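Local coordinates for tubulin-specific chaperone (Trypanosoma brucei, PDB 4B6W), which is the ubiquitin-like domain of tubulin-binding cofactor B, a chaperone that probably binds alpha-tubulin and microtubule plus ends, at residues Met45-Ile50 against Ile78-Leu83; Val5-Ser10 against Phe35-Thr40; Tyr21-Thr26 against Lys65-Tyr70; Ser1-Ser6 against Tyr70-Glu75; Gln25-Ile30 against Lys59-Asp64. All coordinates share one frame; numbering follows the deposited sequence.

Contact 1 of 5, residues Met45-Ile50 against Ile78-Leu83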
# COMPACT_ATOMS: atom_id res chain seq x y z
N MSE A 45 7.98 5.40 -3.91
CA MSE A 45 7.21 4.23 -3.50
C MSE A 45 6.44 3.68 -4.67
O MSE A 45 5.78 4.43 -5.42
CB MSE A 45 6.16 4.58 -2.48
CG MSE A 45 6.59 5.09 -1.16
SE MSE A 45 4.91 5.34 -0.09
CE MSE A 45 5.70 6.16 1.54
N GLN A 46 6.49 2.36 -4.79
CA GLN A 46 5.47 1.60 -5.49
C GLN A 46 4.71 0.80 -4.44
O GLN A 46 5.31 0.31 -3.50
CB GLN A 46 6.11 0.66 -6.49
CG GLN A 46 6.73 1.39 -7.64
CD GLN A 46 7.27 0.49 -8.75
OE1 GLN A 46 7.87 1.00 -9.69
NE2 GLN A 46 7.09 -0.82 -8.64
N LEU A 47 3.39 0.72 -4.61
CA LEU A 47 2.50 -0.10 -3.76
C LEU A 47 2.10 -1.41 -4.49
O LEU A 47 1.48 -1.38 -5.55
CB LEU A 47 1.26 0.70 -3.32
CG LEU A 47 1.44 1.98 -2.44
CD1 LEU A 47 0.07 2.54 -2.01
CD2 LEU A 47 2.37 1.82 -1.19
N GLN A 48 2.50 -2.54 -3.91
CA GLN A 48 2.15 -3.89 -4.36
C GLN A 48 0.95 -4.37 -3.52
O GLN A 48 1.02 -4.34 -2.30
CB GLN A 48 3.36 -4.82 -4.13
CG GLN A 48 3.15 -6.27 -4.55
CD GLN A 48 4.30 -7.17 -4.18
OE1 GLN A 48 5.29 -6.73 -3.59
NE2 GLN A 48 4.17 -8.44 -4.50
N LEU A 49 -0.13 -4.83 -4.14
CA LEU A 49 -1.30 -5.30 -3.40
C LEU A 49 -1.19 -6.82 -3.42
O LEU A 49 -1.10 -7.44 -4.49
CB LEU A 49 -2.63 -4.83 -4.03
CG LEU A 49 -3.92 -5.16 -3.23
CD1 LEU A 49 -3.92 -4.47 -1.87
CD2 LEU A 49 -5.22 -4.86 -4.03
N ILE A 50 -1.13 -7.40 -2.21
CA ILE A 50 -1.07 -8.83 -2.03
C ILE A 50 -2.35 -9.26 -1.33
O ILE A 50 -2.78 -8.63 -0.39
CB ILE A 50 0.16 -9.22 -1.18
CG1 ILE A 50 1.45 -8.64 -1.79
CG2 ILE A 50 0.28 -10.76 -1.06
CD1 ILE A 50 2.62 -8.46 -0.77
N ILE A 78 -0.72 -4.30 1.77
CA ILE A 78 -0.11 -3.35 0.86
C ILE A 78 1.37 -3.37 1.21
O ILE A 78 1.75 -3.02 2.35
CB ILE A 78 -0.67 -1.93 1.04
CG1 ILE A 78 -2.09 -1.81 0.47
CG2 ILE A 78 0.22 -0.93 0.32
CD1 ILE A 78 -2.74 -0.47 0.70
N HIS A 79 2.20 -3.80 0.24
CA HIS A 79 3.65 -3.89 0.43
C HIS A 79 4.30 -2.70 -0.24
O HIS A 79 4.05 -2.41 -1.41
CB HIS A 79 4.17 -5.21 -0.13
CG HIS A 79 5.66 -5.35 -0.08
ND1 HIS A 79 6.36 -5.44 1.11
CD2 HIS A 79 6.59 -5.45 -1.07
CE1 HIS A 79 7.65 -5.59 0.85
NE2 HIS A 79 7.81 -5.60 -0.46
N VAL A 80 5.12 -1.97 0.52
CA VAL A 80 5.75 -0.76 0.01
C VAL A 80 7.16 -1.06 -0.54
O VAL A 80 8.07 -1.42 0.21
CB VAL A 80 5.81 0.32 1.13
CG1 VAL A 80 6.44 1.60 0.63
CG2 VAL A 80 4.40 0.57 1.68
N VAL A 81 7.34 -0.91 -1.86
CA VAL A 81 8.63 -1.12 -2.46
C VAL A 81 9.36 0.23 -2.51
O VAL A 81 8.85 1.20 -3.03
CB VAL A 81 8.53 -1.76 -3.86
CG1 VAL A 81 9.93 -2.15 -4.35
CG2 VAL A 81 7.62 -2.98 -3.82
N ASP A 82 10.55 0.26 -1.92
CA ASP A 82 11.32 1.47 -1.72
C ASP A 82 12.32 1.61 -2.86
O ASP A 82 13.23 0.77 -3.00
CB ASP A 82 12.05 1.40 -0.37
CG ASP A 82 12.69 2.74 0.02
OD1 ASP A 82 13.39 3.33 -0.80
OD2 ASP A 82 12.48 3.22 1.17
N LEU A 83 12.16 2.66 -3.65
CA LEU A 83 13.04 2.96 -4.80
C LEU A 83 14.02 4.14 -4.58
O LEU A 83 14.69 4.55 -5.53
CB LEU A 83 12.18 3.27 -6.04
CG LEU A 83 11.43 2.12 -6.73
CD1 LEU A 83 10.38 1.54 -5.85
CD2 LEU A 83 10.80 2.64 -8.04

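Contact 2 of 5, residues Val5-Ser10 against Phe35-Thr40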
# COMPACT_ATOMS: atom_id res chain seq x y z
N VAL A 5 -6.29 -3.29 6.13
CA VAL A 5 -5.12 -3.94 5.54
C VAL A 5 -3.90 -3.83 6.47
O VAL A 5 -3.92 -3.10 7.45
CB VAL A 5 -4.79 -3.36 4.12
CG1 VAL A 5 -5.96 -3.55 3.23
CG2 VAL A 5 -4.44 -1.85 4.18
N SER A 6 -2.84 -4.57 6.16
CA SER A 6 -1.58 -4.33 6.85
C SER A 6 -0.54 -3.76 5.90
O SER A 6 -0.69 -3.80 4.70
CB SER A 6 -1.06 -5.59 7.57
OG SER A 6 -1.14 -6.72 6.74
N LEU A 7 0.52 -3.18 6.44
CA LEU A 7 1.55 -2.58 5.60
C LEU A 7 2.85 -3.25 5.95
O LEU A 7 3.18 -3.42 7.14
CB LEU A 7 1.69 -1.09 5.85
CG LEU A 7 0.51 -0.16 5.66
CD1 LEU A 7 0.91 1.27 6.10
CD2 LEU A 7 0.06 -0.18 4.23
N THR A 8 3.56 -3.61 4.88
CA THR A 8 4.91 -4.11 4.95
C THR A 8 5.81 -3.17 4.10
O THR A 8 5.31 -2.35 3.35
CB THR A 8 4.99 -5.54 4.42
OG1 THR A 8 4.52 -5.57 3.06
CG2 THR A 8 4.13 -6.48 5.26
N HIS A 9 7.12 -3.32 4.24
CA HIS A 9 8.07 -2.41 3.63
C HIS A 9 9.27 -3.16 3.09
O HIS A 9 9.91 -3.85 3.84
CB HIS A 9 8.55 -1.38 4.67
CG HIS A 9 9.38 -0.28 4.09
ND1 HIS A 9 10.61 0.08 4.61
CD2 HIS A 9 9.17 0.52 3.02
CE1 HIS A 9 11.11 1.07 3.88
NE2 HIS A 9 10.26 1.34 2.90
N SER A 10 9.60 -2.99 1.81
CA SER A 10 10.69 -3.74 1.16
C SER A 10 12.10 -3.50 1.72
O SER A 10 13.01 -4.28 1.44
CB SER A 10 10.72 -3.46 -0.35
OG SER A 10 11.24 -2.18 -0.66
N PHE A 35 3.66 7.27 4.37
CA PHE A 35 4.85 8.04 4.76
C PHE A 35 4.94 8.28 6.26
O PHE A 35 6.03 8.33 6.82
CB PHE A 35 4.88 9.39 4.02
CG PHE A 35 6.04 10.27 4.38
CD1 PHE A 35 5.97 11.12 5.49
CD2 PHE A 35 7.19 10.27 3.62
CE1 PHE A 35 7.05 11.96 5.84
CE2 PHE A 35 8.28 11.10 3.95
CZ PHE A 35 8.21 11.96 5.07
N THR A 36 3.79 8.40 6.92
CA THR A 36 3.76 8.58 8.39
C THR A 36 4.35 7.35 9.15
O THR A 36 4.84 7.49 10.26
CB THR A 36 2.33 8.98 8.92
OG1 THR A 36 1.42 7.89 8.84
CG2 THR A 36 1.75 10.12 8.09
N HIS A 37 4.36 6.19 8.51
CA HIS A 37 4.93 4.98 9.11
C HIS A 37 6.34 4.63 8.63
O HIS A 37 7.18 4.27 9.42
CB HIS A 37 4.01 3.77 8.85
CG HIS A 37 2.62 3.95 9.38
ND1 HIS A 37 2.32 3.91 10.72
CD2 HIS A 37 1.45 4.19 8.74
CE1 HIS A 37 1.02 4.10 10.88
NE2 HIS A 37 0.47 4.27 9.69
N PHE A 38 6.60 4.71 7.33
CA PHE A 38 7.88 4.25 6.79
C PHE A 38 8.85 5.36 6.35
O PHE A 38 10.08 5.20 6.49
CB PHE A 38 7.67 3.21 5.70
CG PHE A 38 6.92 1.98 6.19
CD1 PHE A 38 7.19 1.42 7.43
CD2 PHE A 38 5.96 1.40 5.42
CE1 PHE A 38 6.47 0.28 7.88
CE2 PHE A 38 5.28 0.28 5.88
CZ PHE A 38 5.55 -0.28 7.12
N ALA A 39 8.31 6.48 5.88
CA ALA A 39 9.12 7.69 5.64
C ALA A 39 10.03 7.57 4.42
O ALA A 39 11.06 8.20 4.37
CB ALA A 39 9.97 8.07 6.91
N THR A 40 9.63 6.72 3.46
CA THR A 40 10.11 6.79 2.07
C THR A 40 9.33 7.93 1.46
O THR A 40 8.11 7.97 1.62
CB THR A 40 9.73 5.50 1.25
OG1 THR A 40 10.24 4.33 1.89
CG2 THR A 40 10.31 5.57 -0.19

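Contact 3 of 5, residues Tyr21-Thr26 against Lys65-Tyr70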
# COMPACT_ATOMS: atom_id res chain seq x y z
N TYR A 21 -8.38 2.12 5.17
CA TYR A 21 -8.50 3.04 4.03
C TYR A 21 -9.87 2.96 3.36
O TYR A 21 -10.49 1.89 3.31
CB TYR A 21 -7.44 2.71 3.00
CG TYR A 21 -6.05 2.94 3.52
CD1 TYR A 21 -5.59 4.24 3.81
CD2 TYR A 21 -5.18 1.88 3.75
CE1 TYR A 21 -4.30 4.47 4.28
CE2 TYR A 21 -3.90 2.11 4.22
CZ TYR A 21 -3.45 3.39 4.49
OH TYR A 21 -2.16 3.58 4.97
N GLY A 22 -10.32 4.09 2.85
CA GLY A 22 -11.47 4.10 1.95
C GLY A 22 -11.07 3.52 0.60
O GLY A 22 -10.01 3.81 0.09
N LEU A 23 -11.90 2.68 0.02
CA LEU A 23 -11.64 2.17 -1.34
C LEU A 23 -11.73 3.30 -2.37
O LEU A 23 -11.17 3.20 -3.43
CB LEU A 23 -12.65 1.08 -1.68
CG LEU A 23 -12.57 -0.22 -0.89
CD1 LEU A 23 -13.74 -1.18 -1.29
CD2 LEU A 23 -11.24 -0.86 -1.13
N ALA A 24 -12.45 4.36 -2.04
CA ALA A 24 -12.50 5.55 -2.88
C ALA A 24 -11.19 6.36 -2.86
O ALA A 24 -11.01 7.23 -3.70
CB ALA A 24 -13.73 6.43 -2.50
N GLN A 25 -10.29 6.10 -1.92
CA GLN A 25 -9.03 6.82 -1.85
C GLN A 25 -8.12 6.54 -3.03
O GLN A 25 -7.94 5.39 -3.46
CB GLN A 25 -8.25 6.46 -0.58
CG GLN A 25 -8.92 6.90 0.73
CD GLN A 25 -7.96 6.85 1.92
OE1 GLN A 25 -8.32 6.43 3.02
NE2 GLN A 25 -6.73 7.28 1.69
N THR A 26 -7.51 7.58 -3.55
CA THR A 26 -6.53 7.43 -4.61
C THR A 26 -5.31 6.78 -4.00
O THR A 26 -5.02 7.00 -2.82
CB THR A 26 -6.11 8.78 -5.17
OG1 THR A 26 -5.54 9.54 -4.09
CG2 THR A 26 -7.32 9.52 -5.80
N LYS A 65 -5.31 6.11 -9.62
CA LYS A 65 -6.41 5.18 -9.44
C LYS A 65 -6.77 5.05 -7.97
O LYS A 65 -5.99 5.33 -7.08
CB LYS A 65 -6.03 3.79 -9.98
CG LYS A 65 -5.84 3.69 -11.47
CD LYS A 65 -7.12 3.96 -12.18
CE LYS A 65 -7.08 3.52 -13.62
NZ LYS A 65 -8.21 4.20 -14.36
N GLN A 66 -7.96 4.55 -7.72
CA GLN A 66 -8.48 4.37 -6.40
C GLN A 66 -8.18 2.96 -5.95
O GLN A 66 -8.04 2.06 -6.77
CB GLN A 66 -9.98 4.62 -6.39
CG GLN A 66 -10.32 6.09 -6.57
CD GLN A 66 -11.77 6.29 -6.95
OE1 GLN A 66 -12.27 5.61 -7.84
NE2 GLN A 66 -12.44 7.24 -6.30
N LEU A 67 -8.11 2.77 -4.65
CA LEU A 67 -7.81 1.44 -4.10
C LEU A 67 -8.84 0.37 -4.55
O LEU A 67 -8.49 -0.78 -4.82
CB LEU A 67 -7.68 1.54 -2.58
CG LEU A 67 -7.25 0.31 -1.77
CD1 LEU A 67 -5.88 -0.23 -2.22
CD2 LEU A 67 -7.25 0.65 -0.27
N GLY A 68 -10.10 0.76 -4.64
CA GLY A 68 -11.17 -0.14 -5.06
C GLY A 68 -11.12 -0.61 -6.51
O GLY A 68 -11.72 -1.64 -6.85
N TYR A 69 -10.38 0.14 -7.35
CA TYR A 69 -10.08 -0.25 -8.72
C TYR A 69 -9.37 -1.59 -8.71
O TYR A 69 -9.61 -2.43 -9.53
CB TYR A 69 -9.20 0.80 -9.39
CG TYR A 69 -8.85 0.50 -10.83
CD1 TYR A 69 -9.79 0.70 -11.83
CD2 TYR A 69 -7.60 0.04 -11.20
CE1 TYR A 69 -9.51 0.45 -13.14
CE2 TYR A 69 -7.30 -0.23 -12.53
CZ TYR A 69 -8.26 -0.01 -13.49
OH TYR A 69 -8.00 -0.26 -14.83
N TYR A 70 -8.50 -1.77 -7.73
CA TYR A 70 -7.69 -2.99 -7.61
C TYR A 70 -8.36 -4.13 -6.84
O TYR A 70 -7.74 -5.15 -6.57
CB TYR A 70 -6.33 -2.61 -7.03
CG TYR A 70 -5.57 -1.72 -7.97
CD1 TYR A 70 -5.06 -2.22 -9.15
CD2 TYR A 70 -5.39 -0.37 -7.71
CE1 TYR A 70 -4.39 -1.41 -10.06
CE2 TYR A 70 -4.71 0.44 -8.58
CZ TYR A 70 -4.22 -0.09 -9.76
OH TYR A 70 -3.54 0.69 -10.66

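Contact 4 of 5, residues Ser1-Ser6 against Tyr70-Glu75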
# COMPACT_ATOMS: atom_id res chain seq x y z
N SER A 1 -17.10 -0.49 1.52
CA SER A 1 -16.68 0.96 1.41
C SER A 1 -15.34 1.35 2.10
O SER A 1 -14.71 2.32 1.69
CB SER A 1 -17.80 1.84 1.94
OG SER A 1 -17.58 3.20 1.64
N VAL A 2 -14.91 0.61 3.13
CA VAL A 2 -13.58 0.80 3.75
C VAL A 2 -12.94 -0.57 4.00
O VAL A 2 -13.64 -1.52 4.32
CB VAL A 2 -13.68 1.55 5.12
CG1 VAL A 2 -12.35 1.45 5.92
CG2 VAL A 2 -14.05 3.04 4.92
N VAL A 3 -11.61 -0.67 3.89
CA VAL A 3 -10.88 -1.93 4.13
C VAL A 3 -9.86 -1.84 5.25
O VAL A 3 -9.30 -0.78 5.50
CB VAL A 3 -10.14 -2.43 2.85
CG1 VAL A 3 -11.15 -3.02 1.85
CG2 VAL A 3 -9.29 -1.31 2.21
N LYS A 4 -9.67 -2.96 5.92
CA LYS A 4 -8.61 -3.15 6.91
C LYS A 4 -7.48 -3.90 6.23
O LYS A 4 -7.68 -5.03 5.79
CB LYS A 4 -9.13 -3.98 8.09
CG LYS A 4 -8.16 -4.08 9.26
CD LYS A 4 -8.74 -4.94 10.41
CE LYS A 4 -8.48 -6.42 10.19
NZ LYS A 4 -8.20 -7.13 11.45
N VAL A 5 -6.29 -3.29 6.13
CA VAL A 5 -5.12 -3.94 5.54
C VAL A 5 -3.90 -3.83 6.47
O VAL A 5 -3.92 -3.10 7.45
CB VAL A 5 -4.79 -3.36 4.12
CG1 VAL A 5 -5.96 -3.55 3.23
CG2 VAL A 5 -4.44 -1.85 4.18
N SER A 6 -2.84 -4.57 6.16
CA SER A 6 -1.58 -4.33 6.85
C SER A 6 -0.54 -3.76 5.90
O SER A 6 -0.69 -3.80 4.70
CB SER A 6 -1.06 -5.59 7.57
OG SER A 6 -1.14 -6.72 6.74
N TYR A 70 -8.50 -1.77 -7.73
CA TYR A 70 -7.69 -2.99 -7.61
C TYR A 70 -8.36 -4.13 -6.84
O TYR A 70 -7.74 -5.15 -6.57
CB TYR A 70 -6.33 -2.61 -7.03
CG TYR A 70 -5.57 -1.72 -7.97
CD1 TYR A 70 -5.06 -2.22 -9.15
CD2 TYR A 70 -5.39 -0.37 -7.71
CE1 TYR A 70 -4.39 -1.41 -10.06
CE2 TYR A 70 -4.71 0.44 -8.58
CZ TYR A 70 -4.22 -0.09 -9.76
OH TYR A 70 -3.54 0.69 -10.66
N GLN A 71 -9.65 -3.96 -6.52
CA GLN A 71 -10.45 -5.00 -5.87
C GLN A 71 -9.85 -5.38 -4.51
O GLN A 71 -9.91 -6.52 -4.08
CB GLN A 71 -10.63 -6.22 -6.79
CG GLN A 71 -11.24 -5.90 -8.15
CD GLN A 71 -11.29 -7.10 -9.11
OE1 GLN A 71 -10.24 -7.61 -9.62
NE2 GLN A 71 -12.53 -7.54 -9.42
N CYS A 72 -9.31 -4.38 -3.81
CA CYS A 72 -8.79 -4.60 -2.46
C CYS A 72 -9.89 -5.04 -1.48
O CYS A 72 -11.04 -4.58 -1.56
CB CYS A 72 -8.08 -3.37 -1.97
SG CYS A 72 -7.20 -3.61 -0.43
N ARG A 73 -9.54 -5.95 -0.57
CA ARG A 73 -10.47 -6.50 0.40
C ARG A 73 -9.83 -6.46 1.76
O ARG A 73 -8.63 -6.22 1.89
CB ARG A 73 -10.86 -7.94 0.07
CG ARG A 73 -11.38 -8.21 -1.35
CD ARG A 73 -12.68 -7.47 -1.69
NE ARG A 73 -13.16 -7.79 -3.04
CZ ARG A 73 -13.74 -8.94 -3.39
NH1 ARG A 73 -13.93 -9.92 -2.49
NH2 ARG A 73 -14.14 -9.12 -4.65
N ASP A 74 -10.63 -6.73 2.79
CA ASP A 74 -10.10 -6.83 4.14
C ASP A 74 -9.05 -7.94 4.19
O ASP A 74 -9.19 -8.99 3.55
CB ASP A 74 -11.21 -7.13 5.15
CG ASP A 74 -12.12 -5.95 5.40
OD1 ASP A 74 -11.64 -4.88 5.75
OD2 ASP A 74 -13.33 -6.08 5.24
N GLU A 75 -8.00 -7.68 4.97
CA GLU A 75 -6.95 -8.63 5.30
C GLU A 75 -5.91 -8.77 4.21
O GLU A 75 -5.02 -9.61 4.29
CB GLU A 75 -7.52 -10.00 5.72
CG GLU A 75 -8.86 -9.99 6.53
CD GLU A 75 -8.84 -9.05 7.75
OE1 GLU A 75 -7.70 -8.82 8.25
OE2 GLU A 75 -9.94 -8.58 8.21

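Contact 5 of 5, residues Gln25-Ile30 against Lys59-Asp64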
# COMPACT_ATOMS: atom_id res chain seq x y z
N GLN A 25 -10.29 6.10 -1.92
CA GLN A 25 -9.03 6.82 -1.85
C GLN A 25 -8.12 6.54 -3.03
O GLN A 25 -7.94 5.39 -3.46
CB GLN A 25 -8.25 6.46 -0.58
CG GLN A 25 -8.92 6.90 0.73
CD GLN A 25 -7.96 6.85 1.92
OE1 GLN A 25 -8.32 6.43 3.02
NE2 GLN A 25 -6.73 7.28 1.69
N THR A 26 -7.51 7.58 -3.55
CA THR A 26 -6.53 7.43 -4.61
C THR A 26 -5.31 6.78 -4.00
O THR A 26 -5.02 7.00 -2.82
CB THR A 26 -6.11 8.78 -5.17
OG1 THR A 26 -5.54 9.54 -4.09
CG2 THR A 26 -7.32 9.52 -5.80
N ILE A 27 -4.59 5.99 -4.79
CA ILE A 27 -3.33 5.43 -4.33
C ILE A 27 -2.35 6.51 -3.89
O ILE A 27 -1.57 6.30 -2.98
CB ILE A 27 -2.66 4.54 -5.40
CG1 ILE A 27 -3.58 3.34 -5.71
CG2 ILE A 27 -1.28 4.11 -4.95
CD1 ILE A 27 -3.92 2.48 -4.49
N GLU A 28 -2.40 7.68 -4.52
CA GLU A 28 -1.52 8.78 -4.10
C GLU A 28 -1.77 9.25 -2.67
O GLU A 28 -0.83 9.63 -1.95
CB GLU A 28 -1.76 9.98 -5.00
CG GLU A 28 -0.94 11.21 -4.66
CD GLU A 28 -1.24 12.34 -5.63
OE1 GLU A 28 -1.41 12.04 -6.84
OE2 GLU A 28 -1.32 13.52 -5.17
N SER A 29 -3.05 9.30 -2.29
CA SER A 29 -3.41 9.75 -0.94
C SER A 29 -2.93 8.70 0.06
O SER A 29 -2.45 9.05 1.13
CB SER A 29 -4.92 9.97 -0.82
OG SER A 29 -5.63 8.74 -0.82
N ILE A 30 -2.99 7.43 -0.33
CA ILE A 30 -2.56 6.32 0.53
C ILE A 30 -1.05 6.37 0.80
O ILE A 30 -0.62 6.17 1.94
CB ILE A 30 -2.96 4.94 -0.05
CG1 ILE A 30 -4.48 4.78 -0.03
CG2 ILE A 30 -2.29 3.78 0.70
CD1 ILE A 30 -4.94 3.61 -0.87
N LYS A 59 1.31 -5.51 -8.89
CA LYS A 59 2.67 -5.25 -8.46
C LYS A 59 3.00 -3.76 -8.21
O LYS A 59 3.94 -3.43 -7.50
CB LYS A 59 3.65 -5.91 -9.43
CG LYS A 59 3.56 -5.49 -10.88
CD LYS A 59 4.29 -6.50 -11.76
CE LYS A 59 4.60 -5.91 -13.12
NZ LYS A 59 3.33 -5.52 -13.78
N ASN A 60 2.22 -2.85 -8.80
CA ASN A 60 2.52 -1.41 -8.73
C ASN A 60 1.30 -0.52 -9.00
O ASN A 60 1.11 -0.07 -10.13
CB ASN A 60 3.62 -1.09 -9.74
CG ASN A 60 3.98 0.39 -9.78
OD1 ASN A 60 4.50 0.88 -10.80
ND2 ASN A 60 3.71 1.11 -8.69
N MSE A 61 0.49 -0.25 -7.99
CA MSE A 61 -0.77 0.48 -8.23
C MSE A 61 -0.52 1.93 -8.64
O MSE A 61 0.33 2.62 -8.08
CB MSE A 61 -1.67 0.41 -7.00
CG MSE A 61 -2.05 -1.02 -6.61
SE MSE A 61 -3.25 -1.15 -5.04
CE MSE A 61 -1.91 -0.88 -3.59
N ALA A 62 -1.29 2.38 -9.62
CA ALA A 62 -1.12 3.68 -10.24
C ALA A 62 -1.64 4.76 -9.31
O ALA A 62 -2.75 4.65 -8.79
CB ALA A 62 -1.87 3.73 -11.63
N ASN A 63 -0.82 5.80 -9.09
CA ASN A 63 -1.18 6.92 -8.22
C ASN A 63 -2.55 7.54 -8.45
O ASN A 63 -3.17 7.98 -7.50
CB ASN A 63 -0.15 8.03 -8.34
CG ASN A 63 1.14 7.70 -7.67
OD1 ASN A 63 1.22 6.73 -6.95
ND2 ASN A 63 2.17 8.50 -7.91
N ASP A 64 -2.99 7.62 -9.70
CA ASP A 64 -4.27 8.28 -10.03
C ASP A 64 -5.50 7.40 -9.91
O ASP A 64 -6.62 7.88 -10.08
CB ASP A 64 -4.23 8.95 -11.42
CG ASP A 64 -4.25 7.95 -12.58
OD1 ASP A 64 -3.68 6.83 -12.47
OD2 ASP A 64 -4.82 8.32 -13.65

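Contact 1 of 5, residues Met45-Ile50 against Ile78-Leu83
Strands 45-50 and 78-82 run antiparallel, their axes 4.6 Å apart at closest approach and their directions 151° from each other. Two hydrogen-bonded pairs, Gln46 with Val81 and Gln48 with His79, stitch them together; the second is nearly ideal, Gln48 N to His79 O and His79 N to Gln48 O both 2.9 Å and 173° at the hydrogen. The non-hydrogen-bonded pairs between and beyond them turn Met45 (selenomethionine), Leu47, Leu49, Ile78 and Val80 to one face. This is the face of the ubiquitin-like beta-grasp sheet that helix 27-35 covers, Val34 touching Met45 and Val80. Leu47 CD2 meets a branch of each of two partners, 3.7 Å from Val80 CG2 and 3.8 Å from Ile78 CG2. On the other face Gln48 and His79, each with CG anti to the backbone N, extend side by side, amide and ring planes 77° apart. Gln48 OE1 comes 3.1 Å from His79 CD2, while Gln48 NE2 bonds to Thr56 and His79 ND1 to Thr8.

Contact 2 of 5, residues Val5-Ser10 against Phe35-Thr40
His9 holds CG anti to its backbone N (chi1 -172°), whereas Phe38 carries CG beside the N and anti to the carbonyl carbon. With these torsions the two side chains reach out from facing backbones and slide past each other in opposite directions. Their rings form an offset stack, centroids 4.9 Å apart and planes inclined by only 17°. The offset is such that each methylene sits over the other residue's ring: His9 CB is 3.8 Å from the Phe38 centroid, and Phe38 CB is 4.1 Å from the His9 centroid, both nearly on the ring normal. Leu7 adds a further touch, its CB 3.8 Å from Phe38 CE2, and its CD1 meets His37 CD2. The contact thus fastens the segment following helix 27-35 to strand 2-9 of the beta-grasp fold, with Val16 of the adjoining strand 15-22 also touching Phe38. Beyond the stack, His9 NE2 donates to Thr40 OG1 at 3.2 Å, a bent bond of 139° with the hydroxyl tilted from the ring plane. Thr40 OG1 is also bonded to Asp82 OD2, and His9 ND1 to Ser12 OG. Bonds at both nitrogens would fix the rotation of the buried imidazole against Phe38, and the nearby Asp82 carboxylate, weakly bonded to NE2, may favour its protonated form.

Contact 3 of 5, residues Tyr21-Thr26 against Lys65-Tyr70
Backbone hydrogen bonding between two connecting segments dominates this surface contact, where the turn leaving strand 15-22 for helix 27-35 meets a short 3-10 segment, residues 67-70, on the long connection before strand 77-82. Gly22 to Gln25 form a type I turn, and successive carbonyls along it accept from the other segment. Leu23 O takes the N-H of Gly68 on a lone pair at 2.9 Å. Gln25 O receives Leu67 N, also at 2.9 Å, but almost along the C=O axis. Between them Ala24 O is met by a side chain: Gln66, its CG beside the backbone N and its chain extended, lays its amide across the turn so that NE2 donates at 3.0 Å in a bent bond, the carbonyl lying 28° out of the amide plane. Within the turn, Gly22 N donates to Gln25 OE1 at 3.1 Å from above the carbonyl plane. Beneath the polar layer Leu67, with CG anti to its backbone N (chi1 -175°), points toward the turn and sets CD2 3.9 Å from Tyr21 CB. The same leucine touches Ile30 of the helix and Val3, while Tyr21 OH bonds to Asn33. Leu23 CB lies against Gly68 CA at 3.9 Å, where glycine has no side chain in the way. Three consecutive carbonyls are thereby satisfied by three consecutive residues, which should hold turn and 3-10 segment in a definite relative position.

Contact 4 of 5, residues Ser1-Ser6 against Tyr70-Glu75
Both backbone polar atoms of Lys4 are gripped. Its N donates to Asp74 OD1 at 2.8 Å, meeting the carboxylate oxygen nearly along its C-O axis, and its O accepts from Glu75 N at 2.8 Å in an almost straight bond, 172° at the hydrogen. A side-chain oxygen thus takes the place that a backbone carbonyl might fill where the connection approaches strand 77-82. Further out, the bent Lys4 chain (chi3 85°) crosses Glu75 obliquely, bringing CE to 3.2 Å from OE1; the salt bridge from Lys4 NZ to Glu75 OE1 is long, at 3.7 Å. In the beta-grasp sheet strand 2-9 lies between strands 15-22 and 77-82, and Ser6 bonds to Phe76 and Ile78 just beyond this contact. On the inner side Cys72 SG, anti to its backbone N, reaches between two valines, 3.9 Å from Val5 CG1 and 4.1 Å from Val3 CG2. Leu49 and Leu67 also touch Cys72.

Contact 5 of 5, residues Gln25-Ile30 against Lys59-Asp64
Apolar packing carries most of this contact, which sets the first turn of the helix of the beta-grasp fold against the connection that follows strand 56-58. Ile27 points toward that connection and crosses Met61, a selenomethionine, at about a right angle. Its CG1 lies 3.7 Å from Met61 CB. The Met61 chain is extended as far as SE and then bends (chi3 -79°); Ile27 CD1 lies 3.7 Å from Met61 SE and 4.0 Å from Met61 CE. Leu47 of the sheet and Leu67 touch both residues, which places the pair between helix and sheet. Polar contacts lie nearer the surface. Glu28 N donates to Asn63 O at 3.1 Å, approaching on a lone pair in the carbonyl plane, so a backbone N-H of the first helical turn is taken up by the neighbouring connection. Asn63 OD1 is bonded to Lys31 NZ, one turn further along the helix. A capping bond and side-chain bonds complete the helix start: Thr26, at the N-cap, holds OG1 between its backbone N and carbonyl carbon (chi1 60°), where it accepts from Ser29 N at 3.1 Å. Ser29 OG donates in turn to Thr26 O, which also receives Ile30 N. The last link comes from Gln25, whose NE2 donates to Ser29 OG at 3.1 Å with the hydroxyl only 7° out of the amide plane.

From the N terminus, strand 2-9 opens two contacts. Contact 4 closes the longest loop, joining the first residues to the connection before strand 77-82, and contacts 3 and 5 both nest within it. Contact 2 starts from the same strand but closes earlier, at the segment after helix 27-35, and crosses contacts 3 and 5. Those two share Gln25 and Thr26 and, their centres about 7 Å apart, bind the helix start to successive parts of one connection. Contact 1 opens only after contact 2 has closed, and crosses contacts 3, 4 and 5. Together the five tie helix, sheet and the long connection into one compact domain.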